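Local coordinates for protein probable sugar kinase (Clostridium perfringens, PDB 3KZH) that probably phosphorylates a carbohydrate substrate as a ribokinase-like sugar kinase of the PfkB family, and is seen here with beta-D-glucopyranose bound, at residues 8-13 with 138-143; 161-166 with 181-186; 224-229 with 239-244; 243-248 with 309-314. All coordinates share one frame; numbering follows the deposited sequence.

Contact 1: 8-13 with 138-143; sequences YLLVFG and EYTVLD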
# COMPACT_ATOMS: atom_id res chain seq x y z
N TYR A 8 -16.79 25.59 -2.50
CA TYR A 8 -15.94 24.48 -2.89
C TYR A 8 -16.19 24.00 -4.32
O TYR A 8 -17.25 24.26 -4.90
CB TYR A 8 -16.14 23.29 -1.92
CG TYR A 8 -17.54 22.69 -1.92
CD1 TYR A 8 -17.84 21.57 -2.72
CD2 TYR A 8 -18.57 23.24 -1.13
CE1 TYR A 8 -19.14 21.01 -2.74
CE2 TYR A 8 -19.87 22.69 -1.14
CZ TYR A 8 -20.14 21.58 -1.95
OH TYR A 8 -21.40 21.07 -1.99
N LEU A 9 -15.24 23.20 -4.81
CA LEU A 9 -15.32 22.58 -6.13
C LEU A 9 -15.44 21.10 -5.89
O LEU A 9 -14.68 20.52 -5.11
CB LEU A 9 -14.05 22.84 -6.96
CG LEU A 9 -14.23 22.89 -8.49
CD1 LEU A 9 -13.13 23.72 -9.05
CD2 LEU A 9 -14.32 21.55 -9.20
N LEU A 10 -16.36 20.48 -6.62
CA LEU A 10 -16.57 19.05 -6.52
C LEU A 10 -15.97 18.32 -7.70
O LEU A 10 -16.11 18.74 -8.84
CB LEU A 10 -18.06 18.72 -6.37
CG LEU A 10 -18.49 17.25 -6.24
CD1 LEU A 10 -17.90 16.58 -5.00
CD2 LEU A 10 -20.00 17.19 -6.21
N VAL A 11 -15.22 17.26 -7.38
CA VAL A 11 -14.62 16.40 -8.39
C VAL A 11 -15.26 15.05 -8.09
O VAL A 11 -15.28 14.61 -6.94
CB VAL A 11 -13.05 16.33 -8.26
CG1 VAL A 11 -12.46 15.42 -9.34
CG2 VAL A 11 -12.43 17.72 -8.35
N PHE A 12 -15.85 14.44 -9.12
CA PHE A 12 -16.52 13.14 -8.98
C PHE A 12 -15.88 12.14 -9.95
O PHE A 12 -15.95 12.33 -11.15
CB PHE A 12 -18.04 13.32 -9.27
CG PHE A 12 -18.87 12.07 -9.09
CD1 PHE A 12 -19.38 11.72 -7.83
CD2 PHE A 12 -19.19 11.25 -10.20
CE1 PHE A 12 -20.21 10.57 -7.65
CE2 PHE A 12 -20.01 10.10 -10.05
CZ PHE A 12 -20.53 9.76 -8.76
N GLY A 13 -15.31 11.06 -9.42
CA GLY A 13 -14.68 10.04 -10.25
C GLY A 13 -13.82 9.01 -9.52
O GLY A 13 -13.71 9.03 -8.30
N GLU A 138 -19.95 24.83 -6.65
CA GLU A 138 -19.88 25.90 -7.65
C GLU A 138 -19.61 25.30 -9.03
O GLU A 138 -20.24 25.69 -10.02
CB GLU A 138 -18.81 26.94 -7.31
CG GLU A 138 -18.79 27.45 -5.88
CD GLU A 138 -19.95 28.36 -5.53
OE1 GLU A 138 -20.32 29.23 -6.36
OE2 GLU A 138 -20.50 28.22 -4.41
N TYR A 139 -18.65 24.38 -9.08
CA TYR A 139 -18.30 23.67 -10.31
C TYR A 139 -18.15 22.19 -9.97
O TYR A 139 -17.87 21.84 -8.82
CB TYR A 139 -17.02 24.24 -10.99
CG TYR A 139 -17.15 25.67 -11.51
CD1 TYR A 139 -17.54 25.93 -12.82
CD2 TYR A 139 -16.97 26.76 -10.66
CE1 TYR A 139 -17.76 27.28 -13.26
CE2 TYR A 139 -17.18 28.08 -11.06
CZ TYR A 139 -17.57 28.33 -12.36
OH TYR A 139 -17.79 29.64 -12.74
N THR A 140 -18.45 21.33 -10.94
CA THR A 140 -18.33 19.88 -10.73
C THR A 140 -17.62 19.21 -11.91
O THR A 140 -18.10 19.24 -13.04
CB THR A 140 -19.71 19.20 -10.38
OG1 THR A 140 -20.22 19.76 -9.17
CG2 THR A 140 -19.55 17.70 -10.18
N VAL A 141 -16.47 18.61 -11.62
CA VAL A 141 -15.63 17.95 -12.62
C VAL A 141 -16.02 16.48 -12.79
O VAL A 141 -16.23 15.75 -11.81
CB VAL A 141 -14.11 18.06 -12.26
CG1 VAL A 141 -13.23 17.27 -13.24
CG2 VAL A 141 -13.68 19.52 -12.24
N LEU A 142 -16.11 16.08 -14.04
CA LEU A 142 -16.44 14.72 -14.43
C LEU A 142 -15.55 14.35 -15.59
O LEU A 142 -15.05 15.22 -16.30
CB LEU A 142 -17.90 14.61 -14.91
CG LEU A 142 -19.15 14.84 -14.04
CD1 LEU A 142 -20.40 14.63 -14.86
CD2 LEU A 142 -19.15 13.91 -12.86
N ASP A 143 -15.33 13.05 -15.76
CA ASP A 143 -14.58 12.53 -16.89
C ASP A 143 -15.60 11.71 -17.69
O ASP A 143 -16.75 11.61 -17.27
CB ASP A 143 -13.33 11.74 -16.46
CG ASP A 143 -13.62 10.47 -15.64
OD1 ASP A 143 -14.78 10.06 -15.43
OD2 ASP A 143 -12.62 9.87 -15.21
O HOH W 1 -19.86 25.90 -3.12
O HOH W 2 -16.40 11.42 -13.43

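Contact 2: 161-166 with 181-186; sequences TNFILD and KDFHTI. With BGC (beta-D-glucopyranose), chain C.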
# COMPACT_ATOMS: atom_id res chain seq x y z
N THR A 161 -25.45 23.19 -10.51
CA THR A 161 -23.98 23.24 -10.51
C THR A 161 -23.44 23.30 -11.94
O THR A 161 -24.09 22.84 -12.88
CB THR A 161 -23.33 22.05 -9.73
OG1 THR A 161 -21.89 22.19 -9.74
CG2 THR A 161 -23.72 20.71 -10.32
N ASN A 162 -22.25 23.86 -12.09
CA ASN A 162 -21.60 24.01 -13.38
C ASN A 162 -20.60 22.88 -13.68
O ASN A 162 -19.49 22.85 -13.15
CB ASN A 162 -20.91 25.37 -13.44
CG ASN A 162 -21.88 26.53 -13.52
OD1 ASN A 162 -21.60 27.61 -12.98
ND2 ASN A 162 -22.97 26.36 -14.27
N PHE A 163 -20.99 21.99 -14.57
CA PHE A 163 -20.18 20.83 -14.94
C PHE A 163 -18.97 21.07 -15.86
O PHE A 163 -19.05 21.86 -16.80
CB PHE A 163 -21.07 19.75 -15.52
CG PHE A 163 -21.92 19.06 -14.51
CD1 PHE A 163 -21.41 17.98 -13.78
CD2 PHE A 163 -23.26 19.44 -14.33
CE1 PHE A 163 -22.23 17.27 -12.86
CE2 PHE A 163 -24.09 18.75 -13.42
CZ PHE A 163 -23.57 17.66 -12.68
N ILE A 164 -17.87 20.39 -15.55
CA ILE A 164 -16.62 20.49 -16.33
C ILE A 164 -16.21 19.10 -16.86
O ILE A 164 -16.03 18.16 -16.09
CB ILE A 164 -15.44 21.11 -15.48
CG1 ILE A 164 -15.85 22.47 -14.87
CG2 ILE A 164 -14.18 21.29 -16.35
CD1 ILE A 164 -14.85 23.07 -13.91
N LEU A 165 -16.04 18.99 -18.18
CA LEU A 165 -15.65 17.74 -18.82
C LEU A 165 -14.18 17.59 -19.24
O LEU A 165 -13.63 18.45 -19.92
CB LEU A 165 -16.54 17.45 -20.05
CG LEU A 165 -16.35 16.18 -20.91
CD1 LEU A 165 -16.57 14.90 -20.10
CD2 LEU A 165 -17.26 16.20 -22.12
N ASP A 166 -13.61 16.44 -18.87
CA ASP A 166 -12.25 16.03 -19.24
C ASP A 166 -12.57 14.74 -20.03
O ASP A 166 -12.80 13.69 -19.42
CB ASP A 166 -11.41 15.72 -17.98
CG ASP A 166 -9.93 15.45 -18.30
OD1 ASP A 166 -9.62 14.94 -19.40
OD2 ASP A 166 -9.06 15.75 -17.45
N LYS A 181 -23.77 19.04 -24.47
CA LYS A 181 -24.55 20.28 -24.46
C LYS A 181 -24.91 20.82 -23.06
O LYS A 181 -25.12 22.02 -22.90
CB LYS A 181 -25.83 20.12 -25.31
CG LYS A 181 -26.82 19.05 -24.83
CD LYS A 181 -28.08 19.06 -25.69
CE LYS A 181 -29.09 18.01 -25.23
NZ LYS A 181 -29.65 18.28 -23.87
N ASP A 182 -24.91 19.93 -22.07
CA ASP A 182 -25.26 20.29 -20.70
C ASP A 182 -24.10 20.75 -19.82
O ASP A 182 -24.30 21.20 -18.69
CB ASP A 182 -26.04 19.16 -20.02
CG ASP A 182 -27.41 18.95 -20.64
OD1 ASP A 182 -28.09 19.96 -20.95
OD2 ASP A 182 -27.79 17.77 -20.82
N PHE A 183 -22.89 20.67 -20.36
CA PHE A 183 -21.68 21.09 -19.67
C PHE A 183 -21.44 22.58 -19.82
O PHE A 183 -21.76 23.18 -20.85
CB PHE A 183 -20.47 20.32 -20.20
CG PHE A 183 -20.36 18.92 -19.69
CD1 PHE A 183 -19.74 18.66 -18.46
CD2 PHE A 183 -20.86 17.84 -20.44
CE1 PHE A 183 -19.61 17.33 -17.96
CE2 PHE A 183 -20.74 16.52 -19.96
CZ PHE A 183 -20.12 16.26 -18.71
N HIS A 184 -20.91 23.17 -18.75
CA HIS A 184 -20.55 24.59 -18.70
C HIS A 184 -19.17 24.75 -19.36
O HIS A 184 -18.87 25.76 -19.98
CB HIS A 184 -20.52 25.04 -17.22
CG HIS A 184 -19.87 26.37 -16.98
ND1 HIS A 184 -18.51 26.57 -17.11
CD2 HIS A 184 -20.38 27.55 -16.55
CE1 HIS A 184 -18.22 27.81 -16.78
NE2 HIS A 184 -19.33 28.43 -16.44
N THR A 185 -18.32 23.74 -19.20
CA THR A 185 -16.98 23.77 -19.76
C THR A 185 -16.59 22.40 -20.25
O THR A 185 -16.89 21.39 -19.62
CB THR A 185 -15.94 24.24 -18.68
OG1 THR A 185 -16.19 25.61 -18.34
CG2 THR A 185 -14.48 24.12 -19.17
N ILE A 186 -15.99 22.38 -21.44
CA ILE A 186 -15.45 21.14 -21.98
C ILE A 186 -13.96 21.45 -22.20
O ILE A 186 -13.58 22.59 -22.46
CB ILE A 186 -16.17 20.63 -23.28
CG1 ILE A 186 -16.16 21.66 -24.40
CG2 ILE A 186 -17.60 20.17 -22.94
CD1 ILE A 186 -16.33 21.05 -25.76
C2 BGC C . -6.35 13.98 -22.77
C3 BGC C . -4.97 14.69 -22.59
C4 BGC C . -5.29 16.21 -22.90
C5 BGC C . -6.41 16.82 -21.95
C6 BGC C . -6.77 18.22 -22.21
C1 BGC C . -7.34 14.58 -21.77
O1 BGC C . -8.43 14.00 -21.89
O2 BGC C . -6.21 12.75 -22.51
O3 BGC C . -4.24 14.17 -23.50
O4 BGC C . -4.16 16.89 -22.79
O5 BGC C . -7.58 16.03 -22.04
O HOH W 3 -23.60 22.22 -16.15

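Contact 3: 224-229 with 239-244; sequences ISLDAD and CGKIKA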
# COMPACT_ATOMS: atom_id res chain seq x y z
N ILE A 224 -9.44 24.03 -25.98
CA ILE A 224 -8.93 22.94 -26.82
C ILE A 224 -7.40 22.88 -26.75
O ILE A 224 -6.71 23.81 -27.18
CB ILE A 224 -9.44 23.06 -28.33
CG1 ILE A 224 -10.97 23.05 -28.39
CG2 ILE A 224 -8.98 21.84 -29.15
CD1 ILE A 224 -11.58 23.56 -29.69
N SER A 225 -6.88 21.79 -26.18
CA SER A 225 -5.43 21.57 -26.05
C SER A 225 -4.89 21.22 -27.43
O SER A 225 -5.49 20.41 -28.13
CB SER A 225 -5.12 20.41 -25.10
OG SER A 225 -5.64 20.64 -23.81
N LEU A 226 -3.79 21.87 -27.82
CA LEU A 226 -3.17 21.64 -29.14
C LEU A 226 -1.72 21.19 -28.99
O LEU A 226 -0.87 21.55 -29.81
CB LEU A 226 -3.24 22.92 -29.97
CG LEU A 226 -4.58 23.65 -30.14
CD1 LEU A 226 -4.33 24.99 -30.78
CD2 LEU A 226 -5.56 22.79 -30.94
N ASP A 227 -1.47 20.39 -27.95
CA ASP A 227 -0.14 19.85 -27.61
C ASP A 227 0.96 20.92 -27.50
O ASP A 227 0.96 21.72 -26.56
CB ASP A 227 0.26 18.70 -28.55
CG ASP A 227 -0.47 17.38 -28.25
OD1 ASP A 227 -1.39 17.35 -27.39
OD2 ASP A 227 -0.11 16.36 -28.88
N ALA A 228 1.86 20.97 -28.50
CA ALA A 228 2.96 21.94 -28.54
C ALA A 228 2.52 23.35 -28.92
O ALA A 228 3.17 24.32 -28.54
CB ALA A 228 4.03 21.46 -29.50
N ASP A 229 1.40 23.46 -29.65
CA ASP A 229 0.87 24.75 -30.10
C ASP A 229 0.06 25.50 -29.03
O ASP A 229 -0.48 26.58 -29.29
CB ASP A 229 0.03 24.59 -31.37
CG ASP A 229 0.82 23.99 -32.52
OD1 ASP A 229 1.97 24.39 -32.76
OD2 ASP A 229 0.25 23.11 -33.20
N CYS A 239 -11.80 35.18 -27.40
CA CYS A 239 -11.32 34.04 -28.16
C CYS A 239 -9.86 34.27 -28.49
O CYS A 239 -9.46 35.39 -28.80
CB CYS A 239 -12.13 33.83 -29.45
SG CYS A 239 -11.55 32.49 -30.54
N GLY A 240 -9.06 33.21 -28.39
CA GLY A 240 -7.65 33.33 -28.68
C GLY A 240 -6.91 32.03 -28.55
O GLY A 240 -7.53 30.98 -28.37
N LYS A 241 -5.59 32.12 -28.63
CA LYS A 241 -4.69 30.98 -28.53
C LYS A 241 -3.42 31.45 -27.84
O LYS A 241 -2.84 32.46 -28.23
CB LYS A 241 -4.36 30.43 -29.92
CG LYS A 241 -3.47 29.18 -29.93
CD LYS A 241 -2.57 29.12 -31.16
CE LYS A 241 -3.34 28.71 -32.41
NZ LYS A 241 -2.43 28.62 -33.59
N ILE A 242 -3.03 30.74 -26.79
CA ILE A 242 -1.83 31.07 -26.02
C ILE A 242 -0.92 29.86 -25.95
O ILE A 242 -1.37 28.73 -25.76
CB ILE A 242 -2.17 31.60 -24.57
CG1 ILE A 242 -3.00 32.89 -24.64
CG2 ILE A 242 -0.90 31.94 -23.81
CD1 ILE A 242 -3.64 33.32 -23.33
N LYS A 243 0.38 30.11 -26.11
CA LYS A 243 1.39 29.07 -26.08
C LYS A 243 2.56 29.56 -25.25
O LYS A 243 2.80 30.76 -25.16
CB LYS A 243 1.84 28.78 -27.52
CG LYS A 243 2.96 27.78 -27.71
CD LYS A 243 3.51 27.90 -29.11
CE LYS A 243 4.86 27.22 -29.24
NZ LYS A 243 5.37 27.31 -30.64
N ALA A 244 3.25 28.63 -24.61
CA ALA A 244 4.43 28.95 -23.82
C ALA A 244 5.66 28.52 -24.59
O ALA A 244 5.65 27.50 -25.28
CB ALA A 244 4.38 28.26 -22.47

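Contact 4: 243-248 with 309-314; sequences KATEVD and KTTWEE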
# COMPACT_ATOMS: atom_id res chain seq x y z
N LYS A 243 0.38 30.11 -26.11
CA LYS A 243 1.39 29.07 -26.08
C LYS A 243 2.56 29.56 -25.25
O LYS A 243 2.80 30.76 -25.16
CB LYS A 243 1.84 28.78 -27.52
CG LYS A 243 2.96 27.78 -27.71
CD LYS A 243 3.51 27.90 -29.11
CE LYS A 243 4.86 27.22 -29.24
NZ LYS A 243 5.37 27.31 -30.64
N ALA A 244 3.25 28.63 -24.61
CA ALA A 244 4.43 28.95 -23.82
C ALA A 244 5.66 28.52 -24.59
O ALA A 244 5.65 27.50 -25.28
CB ALA A 244 4.38 28.26 -22.47
N THR A 245 6.71 29.33 -24.52
CA THR A 245 7.98 29.01 -25.17
C THR A 245 8.81 28.25 -24.12
O THR A 245 8.42 28.20 -22.94
CB THR A 245 8.72 30.31 -25.65
OG1 THR A 245 9.09 31.11 -24.53
CG2 THR A 245 7.84 31.13 -26.57
N GLU A 246 9.90 27.62 -24.55
CA GLU A 246 10.82 26.88 -23.66
C GLU A 246 10.27 25.69 -22.85
O GLU A 246 10.79 25.38 -21.76
CB GLU A 246 11.57 27.86 -22.72
CG GLU A 246 12.50 28.86 -23.40
CD GLU A 246 13.64 28.18 -24.14
OE1 GLU A 246 14.44 27.47 -23.48
OE2 GLU A 246 13.73 28.34 -25.38
N VAL A 247 9.24 25.02 -23.37
CA VAL A 247 8.66 23.86 -22.67
C VAL A 247 9.23 22.54 -23.21
O VAL A 247 8.99 22.16 -24.36
CB VAL A 247 7.09 23.83 -22.76
CG1 VAL A 247 6.52 22.69 -21.94
CG2 VAL A 247 6.50 25.13 -22.26
N ASP A 248 10.00 21.86 -22.36
CA ASP A 248 10.60 20.56 -22.69
C ASP A 248 9.80 19.50 -21.94
O ASP A 248 9.63 19.58 -20.72
CB ASP A 248 12.08 20.50 -22.28
CG ASP A 248 12.95 21.51 -23.02
OD1 ASP A 248 12.68 21.80 -24.21
OD2 ASP A 248 13.92 22.02 -22.41
N LYS A 309 8.17 33.92 -14.76
CA LYS A 309 9.35 33.58 -15.55
C LYS A 309 9.09 33.07 -16.97
O LYS A 309 10.04 32.81 -17.71
CB LYS A 309 10.19 32.55 -14.77
CG LYS A 309 11.22 33.18 -13.83
CD LYS A 309 11.38 32.48 -12.47
CE LYS A 309 12.13 31.16 -12.52
NZ LYS A 309 11.24 29.99 -12.76
N THR A 310 7.82 32.95 -17.36
CA THR A 310 7.46 32.44 -18.68
C THR A 310 7.18 33.50 -19.75
O THR A 310 6.53 34.52 -19.49
CB THR A 310 6.24 31.43 -18.59
OG1 THR A 310 6.58 30.35 -17.71
CG2 THR A 310 5.89 30.82 -19.95
N THR A 311 7.71 33.25 -20.95
CA THR A 311 7.51 34.11 -22.11
C THR A 311 6.40 33.45 -22.93
O THR A 311 6.50 32.28 -23.30
CB THR A 311 8.82 34.26 -22.94
OG1 THR A 311 9.79 34.95 -22.16
CG2 THR A 311 8.57 35.04 -24.24
N TRP A 312 5.35 34.23 -23.21
CA TRP A 312 4.18 33.73 -23.94
C TRP A 312 4.00 34.24 -25.37
O TRP A 312 4.41 35.35 -25.71
CB TRP A 312 2.88 34.05 -23.17
CG TRP A 312 2.85 33.66 -21.70
CD1 TRP A 312 3.18 34.44 -20.64
CD2 TRP A 312 2.46 32.39 -21.15
NE1 TRP A 312 3.04 33.75 -19.46
CE2 TRP A 312 2.59 32.49 -19.74
CE3 TRP A 312 2.01 31.18 -21.71
CZ2 TRP A 312 2.30 31.41 -18.87
CZ3 TRP A 312 1.71 30.09 -20.84
CH2 TRP A 312 1.86 30.22 -19.44
N GLU A 313 3.40 33.40 -26.20
CA GLU A 313 3.04 33.74 -27.58
C GLU A 313 1.53 33.81 -27.46
O GLU A 313 0.88 32.81 -27.13
CB GLU A 313 3.46 32.65 -28.57
CG GLU A 313 4.91 32.74 -29.03
CD GLU A 313 5.30 31.63 -29.98
OE1 GLU A 313 4.48 31.23 -30.84
OE2 GLU A 313 6.44 31.14 -29.87
N GLU A 314 0.98 35.02 -27.61
CA GLU A 314 -0.46 35.27 -27.49
C GLU A 314 -1.06 35.78 -28.78
O GLU A 314 -0.45 36.55 -29.50
CB GLU A 314 -0.74 36.28 -26.36
CG GLU A 314 -0.24 35.87 -24.98
CD GLU A 314 -0.52 36.90 -23.92
OE1 GLU A 314 -1.70 37.19 -23.66
OE2 GLU A 314 0.44 37.42 -23.32
O HOH W 4 9.27 30.70 -21.44

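Contact 1: 8-13 with 138-143
L10 and V11 pair with T140 and V141 as neighbours in parallel strands, 9-12 and 139-143, whose short axes run 17° apart and approach to 4.6 Å. L10 is held through both its N and its O: the N donates to Y139 O at 3.0 Å and the O accepts from V141 N at 2.8 Å, while F12 N returns to V141 O. Beyond the regular ladder, E138 N makes a longer bond, 3.3 Å, to Y8 O, and a water joins Y8 N to E138 OE2. On the face carrying L9, V11 and V141, the CD2 methyl of L9 does most of the touching, meeting V141 CG2 at 3.7 Å and coming close to Y139 O; its CG meets Y139 CB. Helices 44-54 and 255-268 pack on this face, with M52 against L9 and V11 and V260 against V141. Adjacent parallel strands with helices laid against them are the core of the ribokinase-like alpha/beta fold; with strand 59-62 on one side of the pair and 162-166 on the other, both strands are interior in the large sheet. On the other face L10 and T140 lie side by side and point the same way, L10 CB being 3.7 Å from T140 OG1. That hydroxyl, although it touches hydrocarbon here, is hydrogen-bonded to T161 OG1, just before the next strand. Farther along, F12 has CG anti to its backbone N (chi1 -177°), and L142 CD2 reaches the ring obliquely, 3.8 Å from F12 CD2. A second water bridges F12 O and D143 N.

Contact 2: 161-166 with 181-186
F163 and F183 meet where strand 162-166 is joined by the chain leading into strand 185-186, and the side chain of F183 can be followed outward. Its CB lies near F163 O. CG stands anti to its carbonyl carbon (chi1 -77°), and from there the ring passes beside the opposite strand: CD1 is 3.4 Å from F163 CB, CE1 lies near both F163 CB and L165 CB, and CZ at the far end meets L165 CB and CD1. L165 CB makes a CH-pi contact over one face, 3.8 Å from the centroid of the F183 ring. F163 O and I164 N lie at the ring edge. The same F163 O accepts two N-H groups, from H184 at 3.0 Å and T185 at 3.1 Å, and L165 N bonds to T185 O at 2.9 Å. The H184 ring reaches back to N162, its CD2 3.5 Å from N162 CG with ring and amide planes 37° apart. D166, farther along the segment, touches the glucose, OD1 lying 2.9 Å from O1. The two strands form a parallel beta-alpha-beta unit with helix 170-174; strand 139-143 flanks 162-166, M150 of helix 147-157 packs on L165 and F183, and helix 255-268 meets I164 and D166.

Contact 3: 224-229 with 239-244
K241 and K243 reach from strand 239-244 toward the loop that follows strand 221-225, and the two lysines make contacts of different character. The more enclosed part is built by the aliphatic portion of K241. Its CG is anti to the backbone N (chi1 -177°), a bend at chi2 sets CD 3.8 Å from D229 O, and a further bend at chi3 turns CE to L226 CD1, 4.2 Å away, the two side chains crossing at about a right angle. L226 is buried, so this lysine lays its CE methylene against a hydrophobic group. On the outer side, K243 is stretched out beyond CG and runs past the exposed turn: its CB is 3.7 Å from D229 O, and CE comes within 3.4 Å of A228 O. The turn has its own backbone bond, D229 N to L226 O at 3.0 Å. Strand 231-234 lies between strands 221-225 and 239-244 in the sheet, so this contact joins the end of one strand to the next strand but one. S225, just before the loop, belongs to the glucose pocket. The carboxylate of D229 stays 5.0 Å from K243 NZ at OD1 and 6.1 Å from K241 NZ at OD2, and makes a long, weak ion pair with R190. With no hydrogen bond across the contact, its chemistry implies that methylene packing and carbonyl contacts carry it, while any attraction between the charges is probably diffuse.

Contact 4: 243-248 with 309-314
K243 and E313 are joined by a pair of backbone hydrogen bonds, K243 N to E313 O and E313 N to K243 O, each 2.9 Å. The second is nearly straight, 177° at the hydrogen. A third, T245 N to T311 O at 3.2 Å, continues the ladder beyond the non-hydrogen-bonded pair A244 and W312. T311 O also has the T245 hydroxyl beside it, OG1 lying 3.1 Å away. The hydroxyl stands between the backbone N and the carbonyl carbon (chi1 64°), and a water close to it donates to T245 O and accepts from T311 N. These bonds add strand 312-317 antiparallel to strand 239-244 at the outer end of the large mixed sheet of the ribokinase-like fold, so the C-terminal strand is the outermost on this side within the chain. Apolar contact gathers on the face of A244 and W312. A244 CB touches the six-membered part of the indole obliquely, 3.6 Å from W312 CZ3, while T310 CG2 lies over one face of that ring system and also meets A244 CB at 3.9 Å. K278 of helix 273-288 adds a cation-pi contact to the indole. On the other face two opposite charges come near each other, the K243 and E313 side chains lying side by side and pointing the same way. K243 NZ is 4.0 Å from E313 OE1, beyond a salt bridge, and T245 crosses the E313 side chain at about a right angle, its CG2 near OE2.

How the contacts relate
From the N terminus, contact 1 closes the longest loop, bringing strand 9-12 beside 139-143 after more than a hundred residues. Contact 2 follows and closes a short one, but the two touch: T140 N and O probably bond to N162 O and I164 N, so strands 9-12, 139-143, 162-166 and 185-186 run on as the parallel part of one mixed sheet. Contact 3 opens later, about 6 Å from contact 2 between nearest atoms, and closes a hairpin-sized loop across strand 231-234. None nests or crosses: the first three follow in series, and contact 4 starts where contact 3 ends, sharing K243 and A244, its loop spanning helices 255-268, 273-288 and 300-308 before strand 312-317 finishes the sheet edge.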